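Local atomic coordinates of hydrogenase expression/formation protein (HypB) (Archaeoglobus fulgidus, PDB entry 2WSM), a protein that probably binds and hydrolyses GTP, binds nickel and zinc, and serves hydrogenase maturation, with GTP-dependent dimerization. Residues A[19-24]-A[94-99]; A[46-51]-A[70-75]; A[50-55]-A[77-82]; A[145-150]-A[178-183]. All blocks are in the same frame, centred on the assembly; numbering follows the deposited sequence.

Contact 1: residues A[19-24]-A[94-99]; sequences EKNREA and LDAHMI
With chi1 at -67°, Asn21 places CG beside its backbone N and sends its amide from helix 12-28 to the first turn of helix 96-100. There Ile99 holds CG1 between its own N and carbonyl carbon (chi1 76°), and this branch meets the amide. One hydrogen bond joins the two segments. Asn21 ND2 donates to Ala96 O at 3.0 Å, with an N-H...O angle of 159°. The oxygen lies in the plane of the amide, but the donor is tilted off the Ala96 carbonyl plane. Carbon atoms pack around the same nitrogen: Ile99 CG1 is 3.3 Å from Asn21 ND2, and Ala96 CB is 3.5 Å from it. Asn21 ND2 also bonds to Leu128 O, so two carbonyls grip it and limit rotation of the amide. The receiving helix is short and weakly bonded. Asp95 is its N-cap, its OD1 accepting from Met98 N at 3.0 Å. Ala96 also touches Leu17 and Ala18 of helix 12-28. Ile99 rests on Ile114 of strand 111-118, so helix 96-100 is packed between the N-terminal helix and the central parallel sheet.

Contact 2: residues A[46-51]-A[70-75]; sequences LIERTI and KADYER
This contact lies in the P-loop NTPase fold, where helix 43-54, which follows the probable Walker A loop, runs beside helix 70-77 and Glu48 meets Asp72 and Arg75. The two segment axes approach to 10.9 Å and cross at 23°, nearly parallel. The CB of Glu48 is directed at the second helix, and its side chain also touches residues of the probable P-loop. Its OE1 sits over one face of the Arg75 guanidinium, 3.4 Å from Arg75 NH1. The pair is a salt bridge of charges alone, since no N-H points at the oxygen. Arg75 gets there on an extended chain, CG anti to the backbone N (chi1 -168°). Its NE forms a further salt bridge with Glu52. The other oxygen, Glu48 OE2, is 2.9 Å from Asp72 OD1. Both are acceptors, so the approach is probably unfavourable unless something compensates it. Putting a leucine in place of Arg75 is likely to leave Glu48 and Glu52 without their positive mate and Glu48 facing Asp72 with less compensation. A water bridges the pair, donating to Glu48 OE1 (2.7 Å) and Asp72 OD1 (3.2 Å). Arg49, whose guanidinium makes a cation-pi contact with Phe201, brings its CD to the edge of the Arg75 guanidinium, 4.0 Å from Arg75 NH2.

Contact 3: residues A[50-55]-A[77-82]; sequences TIERIG and RRFGIK
Ile51, Ile81 and Phe79 CB form the buried, apolar part of this contact, while Glu52 and the Phe79 ring make its more exposed side. The first torsion of Ile51 (-69°) sets CG2 anti to the backbone N and aims that methyl at the loop 77-82. It lies 3.7 Å from Ile81 CD1, with Ile81 CG1 just as near. The same Ile51 CG2 is 4.0 Å from Phe79 CB, so one methyl group meets two loop side chains. Ile51 also touches Ile60 of strand 60-64. The loop is the link of a beta-alpha-beta unit, leading from helix 70-77 to strand 82-85, the end strand of the sheet within this chain. It turns through a type I beta turn from Arg77 to Gly80, closed by Gly80 N bonding to Arg77 O at 2.9 Å. Further out the approach is shorter: Glu52 CG meets the Phe79 ring obliquely, 3.2 Å from Phe79 CZ. The carboxylate that pairs with Arg75 extends past the ring. With an alanine in place of Glu52, CG and the carboxylate are gone, which is likely to leave the Phe79 ring less covered and Arg75 without this partner. Arg78 stays farther off, its NH1 6.3 Å from Glu52 OE2.

Contact 4: residues A[145-150]-A[178-183]; sequences VVEKHP and KADAKL
Val146 CG1 packs against the backbone of helix 174-184, 3.6 Å from Ala181 N. The same methyl is 3.8 Å from Asp180 CB and touches Ala181 CB more loosely. With chi1 at 174°, CG1 is carried away from the Val146 nitrogen and onto that helix. Beside this apolar patch Glu147 and Asp180 meet, Glu147 CB standing 4.0 Å from Asp180 OD2. A water links them, accepting from Glu147 N at 3.2 Å and donating to Asp180 OD2 at 2.7 Å. Glu147 OE1 comes to 4.2 Å from Asp180 OD2, an approach of two negative groups. Lys176 makes salt bridges with both, which probably offsets their repulsion. One layer out, His149 ties back to the first residue of the short, weakly bonded helix 145-148. Its ND1 donates to Val145 O at 2.9 Å, in the carbonyl plane and on a lone pair, with an N-H...O angle of 157°. His149 is also the N-cap of helix 150-154. At that end the second subunit packs close, its Glu151 against His149 and its Pro150 against Pro150. On the sheet side, Ala181 rests on Ile159 of strand 158-162 and Ile190 of strand 189-192. Helices packed together beside a parallel sheet in this way belong to the alpha/beta architecture of P-loop NTPases.

In the fold
Contacts 2 and 3 form one continuous patch. Their centres are about 8 Å apart, they share helix 43-54, and the salt bridge from Arg75 NE to Glu52 OE2 (3.2 Å) joins them. Both are nested along the chain inside the loop closed by contact 1, whose centre is about 24 Å from that of contact 2. Contact 4 comes later in the chain, on the opposite side of the chain's centre from contacts 2 and 3. Its centre is about 28 Å from that of contact 2 and about 32 Å from that of contact 3. Contact 2 lies next to the probable nucleotide site, since Glu48 touches residues of the likely P-loop. Contact 4 lies beside the second subunit.

Contact 1: residues A[19-24]-A[94-99]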
loop_
_atom_site.group_PDB
_atom_site.type_symbol
_atom_site.label_atom_id
_atom_site.label_comp_id
_atom_site.label_asym_id
_atom_site.label_seq_id
_atom_site.Cartn_x
_atom_site.Cartn_y
_atom_site.Cartn_z
ATOM N N GLU A 19 14.407 13.505 3.009
ATOM C CA GLU A 19 15.022 14.782 2.674
ATOM C C GLU A 19 16.534 14.633 2.614
ATOM O O GLU A 19 17.189 15.217 1.747
ATOM C CB GLU A 19 14.645 15.847 3.710
ATOM C CG GLU A 19 15.430 17.157 3.578
ATOM C CD GLU A 19 15.311 18.059 4.811
ATOM O OE1 GLU A 19 14.848 17.583 5.876
ATOM O OE2 GLU A 19 15.692 19.248 4.715
ATOM N N LYS A 20 17.088 13.846 3.532
ATOM C CA LYS A 20 18.530 13.610 3.547
ATOM C C LYS A 20 18.982 12.820 2.319
ATOM O O LYS A 20 20.024 13.119 1.724
ATOM C CB LYS A 20 18.957 12.890 4.827
ATOM C CG LYS A 20 18.812 13.725 6.087
ATOM C CD LYS A 20 18.748 12.837 7.316
ATOM C CE LYS A 20 20.134 12.399 7.765
ATOM N NZ LYS A 20 20.736 13.379 8.716
ATOM N N ASN A 21 18.194 11.816 1.943
ATOM C CA ASN A 21 18.500 11.029 0.758
ATOM C C ASN A 21 18.480 11.918 -0.476
ATOM O O ASN A 21 19.347 11.809 -1.349
ATOM C CB ASN A 21 17.535 9.849 0.606
ATOM C CG ASN A 21 17.696 8.813 1.714
ATOM O OD1 ASN A 21 18.661 8.849 2.480
ATOM N ND2 ASN A 21 16.741 7.892 1.808
ATOM N N ARG A 22 17.501 12.815 -0.525
ATOM C CA ARG A 22 17.341 13.733 -1.651
ATOM C C ARG A 22 18.515 14.716 -1.742
ATOM O O ARG A 22 19.078 14.927 -2.816
ATOM C CB ARG A 22 16.002 14.473 -1.544
ATOM C CG ARG A 22 15.671 15.361 -2.729
ATOM C CD ARG A 22 14.185 15.744 -2.756
ATOM N NE ARG A 22 13.342 14.652 -3.247
ATOM C CZ ARG A 22 12.558 13.896 -2.481
ATOM N NH1 ARG A 22 12.488 14.111 -1.176
ATOM N NH2 ARG A 22 11.836 12.924 -3.024
ATOM N N GLU A 23 18.906 15.293 -0.613
ATOM C CA GLU A 23 20.051 16.202 -0.608
ATOM C C GLU A 23 21.336 15.487 -1.012
ATOM O O GLU A 23 22.118 16.013 -1.803
ATOM C CB GLU A 23 20.210 16.880 0.755
ATOM C CG GLU A 23 21.416 17.816 0.863
ATOM C CD GLU A 23 21.593 18.737 -0.343
ATOM O OE1 GLU A 23 20.609 19.005 -1.063
ATOM O OE2 GLU A 23 22.733 19.198 -0.573
ATOM N N ALA A 24 21.546 14.287 -0.473
ATOM C CA ALA A 24 22.737 13.515 -0.791
ATOM C C ALA A 24 22.772 13.204 -2.278
ATOM O O ALA A 24 23.806 13.343 -2.925
ATOM C CB ALA A 24 22.781 12.228 0.031
ATOM N N LEU A 94 9.624 -0.350 0.336
ATOM C CA LEU A 94 10.860 0.295 0.764
ATOM C C LEU A 94 10.529 1.576 1.537
ATOM O O LEU A 94 9.425 2.114 1.430
ATOM C CB LEU A 94 11.760 0.636 -0.426
ATOM C CG LEU A 94 12.091 -0.439 -1.471
ATOM C CD1 LEU A 94 12.880 0.167 -2.634
ATOM C CD2 LEU A 94 12.844 -1.615 -0.860
ATOM N N ASP A 95 11.485 2.050 2.330
ATOM C CA ASP A 95 11.362 3.352 2.975
ATOM C C ASP A 95 12.714 4.037 2.939
ATOM O O ASP A 95 13.719 3.406 2.617
ATOM C CB ASP A 95 10.813 3.246 4.410
ATOM C CG ASP A 95 11.646 2.346 5.305
ATOM O OD1 ASP A 95 12.865 2.188 5.069
ATOM O OD2 ASP A 95 11.068 1.788 6.261
ATOM N N ALA A 96 12.733 5.327 3.251
ATOM C CA ALA A 96 13.960 6.108 3.173
ATOM C C ALA A 96 15.090 5.504 4.018
ATOM O O ALA A 96 16.256 5.568 3.640
ATOM C CB ALA A 96 13.694 7.555 3.562
ATOM N N HIS A 97 14.735 4.903 5.148
ATOM C CA HIS A 97 15.727 4.293 6.026
ATOM C C HIS A 97 16.472 3.130 5.384
ATOM O O HIS A 97 17.664 2.950 5.625
ATOM C CB HIS A 97 15.104 3.831 7.347
ATOM C CG HIS A 97 16.116 3.504 8.400
ATOM N ND1 HIS A 97 16.766 2.289 8.459
ATOM C CD2 HIS A 97 16.602 4.240 9.428
ATOM C CE1 HIS A 97 17.604 2.289 9.481
ATOM N NE2 HIS A 97 17.522 3.461 10.086
ATOM N N MET A 98 15.773 2.342 4.575
ATOM C CA MET A 98 16.383 1.172 3.939
ATOM C C MET A 98 17.528 1.520 2.992
ATOM O O MET A 98 18.392 0.686 2.731
ATOM C CB MET A 98 15.341 0.365 3.166
ATOM C CG MET A 98 14.443 -0.491 4.017
ATOM S SD MET A 98 13.182 -1.248 2.982
ATOM C CE MET A 98 12.000 -1.798 4.216
ATOM N N ILE A 99 17.530 2.732 2.452
ATOM C CA ILE A 99 18.578 3.100 1.517
ATOM C C ILE A 99 19.492 4.179 2.070
ATOM O O ILE A 99 20.514 4.501 1.471
ATOM C CB ILE A 99 18.008 3.582 0.163
ATOM C CG1 ILE A 99 17.470 5.003 0.288
ATOM C CG2 ILE A 99 16.957 2.600 -0.371
ATOM C CD1 ILE A 99 16.813 5.515 -0.989
#

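Contact 2: residues A[46-51]-A[70-75]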
loop_
_atom_site.group_PDB
_atom_site.type_symbol
_atom_site.label_atom_id
_atom_site.label_comp_id
_atom_site.label_asym_id
_atom_site.label_seq_id
_atom_site.Cartn_x
_atom_site.Cartn_y
_atom_site.Cartn_z
ATOM N N LEU A 46 13.538 -4.994 -17.179
ATOM C CA LEU A 46 13.657 -3.626 -17.675
ATOM C C LEU A 46 14.960 -2.986 -17.203
ATOM O O LEU A 46 15.618 -2.267 -17.958
ATOM C CB LEU A 46 12.468 -2.769 -17.243
ATOM C CG LEU A 46 12.524 -1.313 -17.717
ATOM C CD1 LEU A 46 12.487 -1.231 -19.241
ATOM C CD2 LEU A 46 11.395 -0.500 -17.112
ATOM N N ILE A 47 15.338 -3.257 -15.956
ATOM C CA ILE A 47 16.564 -2.700 -15.398
ATOM C C ILE A 47 17.807 -3.277 -16.088
ATOM O O ILE A 47 18.728 -2.544 -16.445
ATOM C CB ILE A 47 16.641 -2.915 -13.876
ATOM C CG1 ILE A 47 15.646 -1.996 -13.162
ATOM C CG2 ILE A 47 18.062 -2.659 -13.360
ATOM C CD1 ILE A 47 15.520 -2.273 -11.653
ATOM N N GLU A 48 17.820 -4.587 -16.292
ATOM C CA GLU A 48 18.923 -5.222 -17.005
ATOM C C GLU A 48 19.026 -4.671 -18.421
ATOM O O GLU A 48 20.078 -4.177 -18.825
ATOM C CB GLU A 48 18.737 -6.738 -17.039
ATOM C CG GLU A 48 18.651 -7.369 -15.654
ATOM C CD GLU A 48 17.997 -8.739 -15.661
ATOM O OE1 GLU A 48 17.212 -9.016 -16.594
ATOM O OE2 GLU A 48 18.255 -9.530 -14.725
ATOM N N ARG A 49 17.929 -4.757 -19.172
ATOM C CA ARG A 49 17.904 -4.262 -20.545
ATOM C C ARG A 49 18.405 -2.822 -20.619
ATOM O O ARG A 49 19.116 -2.453 -21.544
ATOM C CB ARG A 49 16.499 -4.384 -21.147
ATOM C CG ARG A 49 16.002 -5.823 -21.316
ATOM C CD ARG A 49 16.760 -6.559 -22.428
ATOM N NE ARG A 49 16.956 -5.696 -23.586
ATOM C CZ ARG A 49 16.110 -5.601 -24.604
ATOM N NH1 ARG A 49 15.013 -6.341 -24.623
ATOM N NH2 ARG A 49 16.370 -4.773 -25.609
ATOM N N THR A 50 18.045 -2.012 -19.634
ATOM C CA THR A 50 18.516 -0.634 -19.578
ATOM C C THR A 50 20.033 -0.582 -19.435
ATOM O O THR A 50 20.718 0.165 -20.131
ATOM C CB THR A 50 17.921 0.103 -18.375
ATOM O OG1 THR A 50 16.498 0.157 -18.502
ATOM C CG2 THR A 50 18.491 1.511 -18.271
ATOM N N ILE A 51 20.542 -1.368 -18.496
ATOM C CA ILE A 51 21.966 -1.438 -18.240
ATOM C C ILE A 51 22.702 -1.856 -19.511
ATOM O O ILE A 51 23.756 -1.311 -19.840
ATOM C CB ILE A 51 22.251 -2.408 -17.077
ATOM C CG1 ILE A 51 21.719 -1.806 -15.772
ATOM C CG2 ILE A 51 23.740 -2.714 -16.968
ATOM C CD1 ILE A 51 21.571 -2.805 -14.661
ATOM N N LYS A 70 19.551 -15.906 -8.476
ATOM C CA LYS A 70 21.000 -15.846 -8.595
ATOM C C LYS A 70 21.413 -15.486 -10.012
ATOM O O LYS A 70 22.356 -14.717 -10.215
ATOM C CB LYS A 70 21.636 -17.178 -8.181
ATOM C CG LYS A 70 21.435 -17.534 -6.711
ATOM C CD LYS A 70 22.198 -18.796 -6.330
ATOM C CE LYS A 70 22.113 -19.061 -4.831
ATOM N NZ LYS A 70 23.014 -20.170 -4.401
ATOM N N ALA A 71 20.701 -16.046 -10.986
ATOM C CA ALA A 71 20.991 -15.801 -12.392
ATOM C C ALA A 71 20.831 -14.328 -12.733
ATOM O O ALA A 71 21.634 -13.764 -13.473
ATOM C CB ALA A 71 20.093 -16.650 -13.278
ATOM N N ASP A 72 19.787 -13.711 -12.190
ATOM C CA ASP A 72 19.529 -12.298 -12.431
ATOM C C ASP A 72 20.542 -11.404 -11.728
ATOM O O ASP A 72 20.894 -10.349 -12.240
ATOM C CB ASP A 72 18.101 -11.928 -12.026
ATOM C CG ASP A 72 17.079 -12.342 -13.063
ATOM O OD1 ASP A 72 17.374 -12.212 -14.270
ATOM O OD2 ASP A 72 15.984 -12.796 -12.672
ATOM N N TYR A 73 21.019 -11.823 -10.561
ATOM C CA TYR A 73 22.069 -11.067 -9.889
ATOM C C TYR A 73 23.380 -11.119 -10.667
ATOM O O TYR A 73 24.077 -10.112 -10.799
ATOM C CB TYR A 73 22.267 -11.529 -8.446
ATOM C CG TYR A 73 21.422 -10.744 -7.483
ATOM C CD1 TYR A 73 21.745 -9.435 -7.159
ATOM C CD2 TYR A 73 20.288 -11.301 -6.912
ATOM C CE1 TYR A 73 20.964 -8.705 -6.286
ATOM C CE2 TYR A 73 19.509 -10.587 -6.038
ATOM C CZ TYR A 73 19.845 -9.290 -5.729
ATOM O OH TYR A 73 19.056 -8.579 -4.857
ATOM N N GLU A 74 23.704 -12.295 -11.187
ATOM C CA GLU A 74 24.860 -12.437 -12.052
ATOM C C GLU A 74 24.691 -11.547 -13.267
ATOM O O GLU A 74 25.617 -10.851 -13.676
ATOM C CB GLU A 74 25.017 -13.887 -12.498
ATOM C CG GLU A 74 26.331 -14.165 -13.195
ATOM C CD GLU A 74 26.705 -15.632 -13.156
ATOM O OE1 GLU A 74 25.856 -16.478 -13.520
ATOM O OE2 GLU A 74 27.849 -15.938 -12.758
ATOM N N ARG A 75 23.496 -11.557 -13.841
ATOM C CA ARG A 75 23.276 -10.827 -15.078
ATOM C C ARG A 75 23.509 -9.324 -14.908
ATOM O O ARG A 75 24.131 -8.688 -15.760
ATOM C CB ARG A 75 21.886 -11.112 -15.646
ATOM C CG ARG A 75 21.699 -10.611 -17.066
ATOM C CD ARG A 75 20.354 -11.033 -17.625
ATOM N NE ARG A 75 19.923 -10.173 -18.726
ATOM C CZ ARG A 75 18.764 -10.304 -19.364
ATOM N NH1 ARG A 75 17.918 -11.265 -19.016
ATOM N NH2 ARG A 75 18.453 -9.477 -20.353
HETATM O O HOH W 1 15.239 -10.816 -16.134
#

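Contact 3: residues A[50-55]-A[77-82]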
loop_
_atom_site.group_PDB
_atom_site.type_symbol
_atom_site.label_atom_id
_atom_site.label_comp_id
_atom_site.label_asym_id
_atom_site.label_seq_id
_atom_site.Cartn_x
_atom_site.Cartn_y
_atom_site.Cartn_z
ATOM N N THR A 50 18.045 -2.012 -19.634
ATOM C CA THR A 50 18.516 -0.634 -19.578
ATOM C C THR A 50 20.033 -0.582 -19.435
ATOM O O THR A 50 20.718 0.165 -20.131
ATOM C CB THR A 50 17.921 0.103 -18.375
ATOM O OG1 THR A 50 16.498 0.157 -18.502
ATOM C CG2 THR A 50 18.491 1.511 -18.271
ATOM N N ILE A 51 20.542 -1.368 -18.496
ATOM C CA ILE A 51 21.966 -1.438 -18.240
ATOM C C ILE A 51 22.702 -1.856 -19.511
ATOM O O ILE A 51 23.756 -1.311 -19.840
ATOM C CB ILE A 51 22.251 -2.408 -17.077
ATOM C CG1 ILE A 51 21.719 -1.806 -15.772
ATOM C CG2 ILE A 51 23.740 -2.714 -16.968
ATOM C CD1 ILE A 51 21.571 -2.805 -14.661
ATOM N N GLU A 52 22.110 -2.796 -20.241
ATOM C CA GLU A 52 22.715 -3.316 -21.459
ATOM C C GLU A 52 22.775 -2.275 -22.568
ATOM O O GLU A 52 23.740 -2.225 -23.327
ATOM C CB GLU A 52 21.969 -4.560 -21.932
ATOM C CG GLU A 52 22.341 -5.808 -21.154
ATOM C CD GLU A 52 21.237 -6.848 -21.124
ATOM O OE1 GLU A 52 20.470 -6.944 -22.108
ATOM O OE2 GLU A 52 21.146 -7.572 -20.108
ATOM N N ARG A 53 21.751 -1.435 -22.648
ATOM C CA ARG A 53 21.642 -0.480 -23.741
ATOM C C ARG A 53 22.491 0.780 -23.545
ATOM O O ARG A 53 23.145 1.236 -24.477
ATOM C CB ARG A 53 20.173 -0.115 -23.997
ATOM C CG ARG A 53 19.974 1.152 -24.818
ATOM C CD ARG A 53 20.391 0.973 -26.275
ATOM N NE ARG A 53 19.628 -0.086 -26.932
ATOM C CZ ARG A 53 18.513 0.110 -27.632
ATOM N NH1 ARG A 53 17.892 -0.921 -28.194
ATOM N NH2 ARG A 53 18.017 1.333 -27.774
ATOM N N ILE A 54 22.491 1.336 -22.341
ATOM C CA ILE A 54 23.192 2.599 -22.101
ATOM C C ILE A 54 24.242 2.535 -20.992
ATOM O O ILE A 54 24.771 3.567 -20.583
ATOM C CB ILE A 54 22.208 3.751 -21.769
ATOM C CG1 ILE A 54 21.325 3.375 -20.576
ATOM C CG2 ILE A 54 21.371 4.128 -22.995
ATOM C CD1 ILE A 54 20.543 4.536 -20.003
ATOM N N GLY A 55 24.547 1.333 -20.512
ATOM C CA GLY A 55 25.506 1.165 -19.428
ATOM C C GLY A 55 26.913 1.650 -19.752
ATOM O O GLY A 55 27.676 2.011 -18.857
ATOM N N ARG A 77 25.218 -7.829 -12.348
ATOM C CA ARG A 77 26.572 -7.589 -11.865
ATOM C C ARG A 77 27.611 -7.825 -12.961
ATOM O O ARG A 77 28.725 -7.304 -12.903
ATOM C CB ARG A 77 26.864 -8.472 -10.651
ATOM C CG ARG A 77 26.284 -7.933 -9.354
ATOM C CD ARG A 77 26.099 -9.025 -8.319
ATOM N NE ARG A 77 25.322 -8.549 -7.176
ATOM C CZ ARG A 77 24.739 -9.340 -6.278
ATOM N NH1 ARG A 77 24.838 -10.659 -6.385
ATOM N NH2 ARG A 77 24.050 -8.810 -5.274
ATOM N N ARG A 78 27.226 -8.601 -13.967
ATOM C CA ARG A 78 28.133 -8.982 -15.037
ATOM C C ARG A 78 28.707 -7.777 -15.774
ATOM O O ARG A 78 29.814 -7.841 -16.312
ATOM C CB ARG A 78 27.411 -9.899 -16.018
ATOM C CG ARG A 78 28.215 -10.274 -17.249
ATOM C CD ARG A 78 27.333 -11.041 -18.206
ATOM N NE ARG A 78 26.466 -11.959 -17.475
ATOM C CZ ARG A 78 25.416 -12.575 -18.003
ATOM N NH1 ARG A 78 25.102 -12.366 -19.274
ATOM N NH2 ARG A 78 24.682 -13.395 -17.261
ATOM N N PHE A 79 27.956 -6.681 -15.798
ATOM C CA PHE A 79 28.392 -5.481 -16.505
ATOM C C PHE A 79 29.212 -4.562 -15.606
ATOM O O PHE A 79 29.370 -3.372 -15.887
ATOM C CB PHE A 79 27.194 -4.732 -17.105
ATOM C CG PHE A 79 26.517 -5.474 -18.224
ATOM C CD1 PHE A 79 26.987 -5.365 -19.524
ATOM C CD2 PHE A 79 25.423 -6.288 -17.974
ATOM C CE1 PHE A 79 26.374 -6.052 -20.561
ATOM C CE2 PHE A 79 24.804 -6.977 -19.004
ATOM C CZ PHE A 79 25.281 -6.861 -20.299
ATOM N N GLY A 80 29.742 -5.124 -14.525
ATOM C CA GLY A 80 30.580 -4.370 -13.614
ATOM C C GLY A 80 29.769 -3.335 -12.867
ATOM O O GLY A 80 30.302 -2.559 -12.073
ATOM N N ILE A 81 28.470 -3.327 -13.131
ATOM C CA ILE A 81 27.541 -2.435 -12.449
ATOM C C ILE A 81 27.495 -2.725 -10.954
ATOM O O ILE A 81 27.469 -3.883 -10.535
ATOM C CB ILE A 81 26.119 -2.562 -13.051
ATOM C CG1 ILE A 81 25.931 -1.553 -14.181
ATOM C CG2 ILE A 81 25.045 -2.368 -11.990
ATOM C CD1 ILE A 81 26.871 -1.752 -15.332
ATOM N N LYS A 82 27.500 -1.671 -10.146
ATOM C CA LYS A 82 27.271 -1.826 -8.719
ATOM C C LYS A 82 25.812 -2.219 -8.498
ATOM O O LYS A 82 24.901 -1.575 -9.020
ATOM C CB LYS A 82 27.583 -0.527 -7.985
ATOM C CG LYS A 82 29.005 -0.018 -8.183
ATOM C CD LYS A 82 29.227 1.304 -7.453
ATOM C CE LYS A 82 30.690 1.728 -7.498
ATOM N NZ LYS A 82 31.168 1.932 -8.897
#

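Contact 4: residues A[145-150]-A[178-183]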
loop_
_atom_site.group_PDB
_atom_site.type_symbol
_atom_site.label_atom_id
_atom_site.label_comp_id
_atom_site.label_asym_id
_atom_site.label_seq_id
_atom_site.Cartn_x
_atom_site.Cartn_y
_atom_site.Cartn_z
ATOM N N VAL A 145 -6.505 -3.611 -13.475
ATOM C CA VAL A 145 -5.508 -3.390 -12.430
ATOM C C VAL A 145 -5.209 -1.901 -12.208
ATOM O O VAL A 145 -4.958 -1.480 -11.089
ATOM C CB VAL A 145 -4.201 -4.160 -12.730
ATOM C CG1 VAL A 145 -3.607 -3.682 -14.038
ATOM C CG2 VAL A 145 -3.198 -4.018 -11.575
ATOM N N VAL A 146 -5.247 -1.099 -13.263
ATOM C CA VAL A 146 -5.042 0.330 -13.087
ATOM C C VAL A 146 -6.191 0.942 -12.291
ATOM O O VAL A 146 -5.971 1.662 -11.320
ATOM C CB VAL A 146 -4.885 1.078 -14.422
ATOM C CG1 VAL A 146 -4.832 2.582 -14.176
ATOM C CG2 VAL A 146 -3.633 0.605 -15.161
ATOM N N GLU A 147 -7.422 0.643 -12.688
ATOM C CA GLU A 147 -8.564 1.247 -12.021
ATOM C C GLU A 147 -8.745 0.753 -10.584
ATOM O O GLU A 147 -9.303 1.459 -9.754
ATOM C CB GLU A 147 -9.846 1.092 -12.851
ATOM C CG GLU A 147 -10.346 -0.329 -13.042
ATOM C CD GLU A 147 -11.665 -0.365 -13.804
ATOM O OE1 GLU A 147 -11.897 -1.335 -14.552
ATOM O OE2 GLU A 147 -12.466 0.585 -13.659
ATOM N N LYS A 148 -8.268 -0.453 -10.298
ATOM C CA LYS A 148 -8.284 -0.990 -8.941
ATOM C C LYS A 148 -7.261 -0.316 -8.020
ATOM O O LYS A 148 -7.379 -0.411 -6.806
ATOM C CB LYS A 148 -7.978 -2.490 -8.957
ATOM C CG LYS A 148 -9.129 -3.397 -9.349
ATOM C CD LYS A 148 -8.623 -4.836 -9.392
ATOM C CE LYS A 148 -9.749 -5.843 -9.544
ATOM N NZ LYS A 148 -9.217 -7.231 -9.703
ATOM N N HIS A 149 -6.244 0.334 -8.587
ATOM C CA HIS A 149 -5.145 0.883 -7.777
ATOM C C HIS A 149 -4.837 2.345 -8.081
ATOM O O HIS A 149 -3.739 2.679 -8.521
ATOM C CB HIS A 149 -3.881 0.024 -7.934
ATOM C CG HIS A 149 -4.077 -1.399 -7.522
ATOM N ND1 HIS A 149 -4.330 -2.405 -8.426
ATOM C CD2 HIS A 149 -4.110 -1.975 -6.297
ATOM C CE1 HIS A 149 -4.484 -3.548 -7.778
ATOM N NE2 HIS A 149 -4.359 -3.312 -6.484
ATOM N N PRO A 150 -5.806 3.225 -7.826
ATOM C CA PRO A 150 -5.653 4.653 -8.113
ATOM C C PRO A 150 -4.520 5.283 -7.316
ATOM O O PRO A 150 -3.830 6.145 -7.850
ATOM C CB PRO A 150 -6.987 5.255 -7.651
ATOM C CG PRO A 150 -7.923 4.105 -7.526
ATOM C CD PRO A 150 -7.102 2.913 -7.202
ATOM N N LYS A 178 -4.512 1.961 -20.716
ATOM C CA LYS A 178 -3.956 3.270 -21.030
ATOM C C LYS A 178 -4.898 4.399 -20.614
ATOM O O LYS A 178 -4.473 5.352 -19.952
ATOM C CB LYS A 178 -3.645 3.364 -22.526
ATOM C CG LYS A 178 -2.946 4.644 -22.941
ATOM C CD LYS A 178 -2.481 4.565 -24.395
ATOM C CE LYS A 178 -1.888 5.889 -24.884
ATOM N NZ LYS A 178 -0.567 6.228 -24.260
ATOM N N ALA A 179 -6.170 4.284 -21.000
ATOM C CA ALA A 179 -7.175 5.307 -20.713
ATOM C C ALA A 179 -7.447 5.472 -19.215
ATOM O O ALA A 179 -7.618 6.588 -18.729
ATOM C CB ALA A 179 -8.480 5.005 -21.468
ATOM N N ASP A 180 -7.496 4.362 -18.483
ATOM C CA ASP A 180 -7.679 4.424 -17.034
ATOM C C ASP A 180 -6.479 5.116 -16.379
ATOM O O ASP A 180 -6.630 5.887 -15.439
ATOM C CB ASP A 180 -7.878 3.027 -16.444
ATOM C CG ASP A 180 -9.171 2.371 -16.909
ATOM O OD1 ASP A 180 -10.060 3.084 -17.397
ATOM O OD2 ASP A 180 -9.304 1.136 -16.787
ATOM N N ALA A 181 -5.289 4.847 -16.900
ATOM C CA ALA A 181 -4.062 5.453 -16.393
ATOM C C ALA A 181 -4.066 6.971 -16.556
ATOM O O ALA A 181 -3.692 7.712 -15.646
ATOM C CB ALA A 181 -2.855 4.849 -17.104
ATOM N N LYS A 182 -4.499 7.411 -17.732
ATOM C CA LYS A 182 -4.582 8.822 -18.091
ATOM C C LYS A 182 -5.681 9.552 -17.318
ATOM O O LYS A 182 -5.503 10.695 -16.889
ATOM C CB LYS A 182 -4.832 8.935 -19.595
ATOM C CG LYS A 182 -5.068 10.341 -20.103
ATOM C CD LYS A 182 -5.072 10.353 -21.630
ATOM C CE LYS A 182 -3.886 9.562 -22.172
ATOM N NZ LYS A 182 -2.606 9.947 -21.494
ATOM N N LEU A 183 -6.817 8.892 -17.135
ATOM C CA LEU A 183 -7.883 9.471 -16.332
ATOM C C LEU A 183 -7.411 9.691 -14.893
ATOM O O LEU A 183 -7.667 10.744 -14.296
ATOM C CB LEU A 183 -9.119 8.570 -16.335
ATOM C CG LEU A 183 -10.347 9.172 -15.647
ATOM C CD1 LEU A 183 -10.933 10.284 -16.510
ATOM C CD2 LEU A 183 -11.399 8.106 -15.333
HETATM O O HOH W 2 -7.387 -0.440 -15.651
#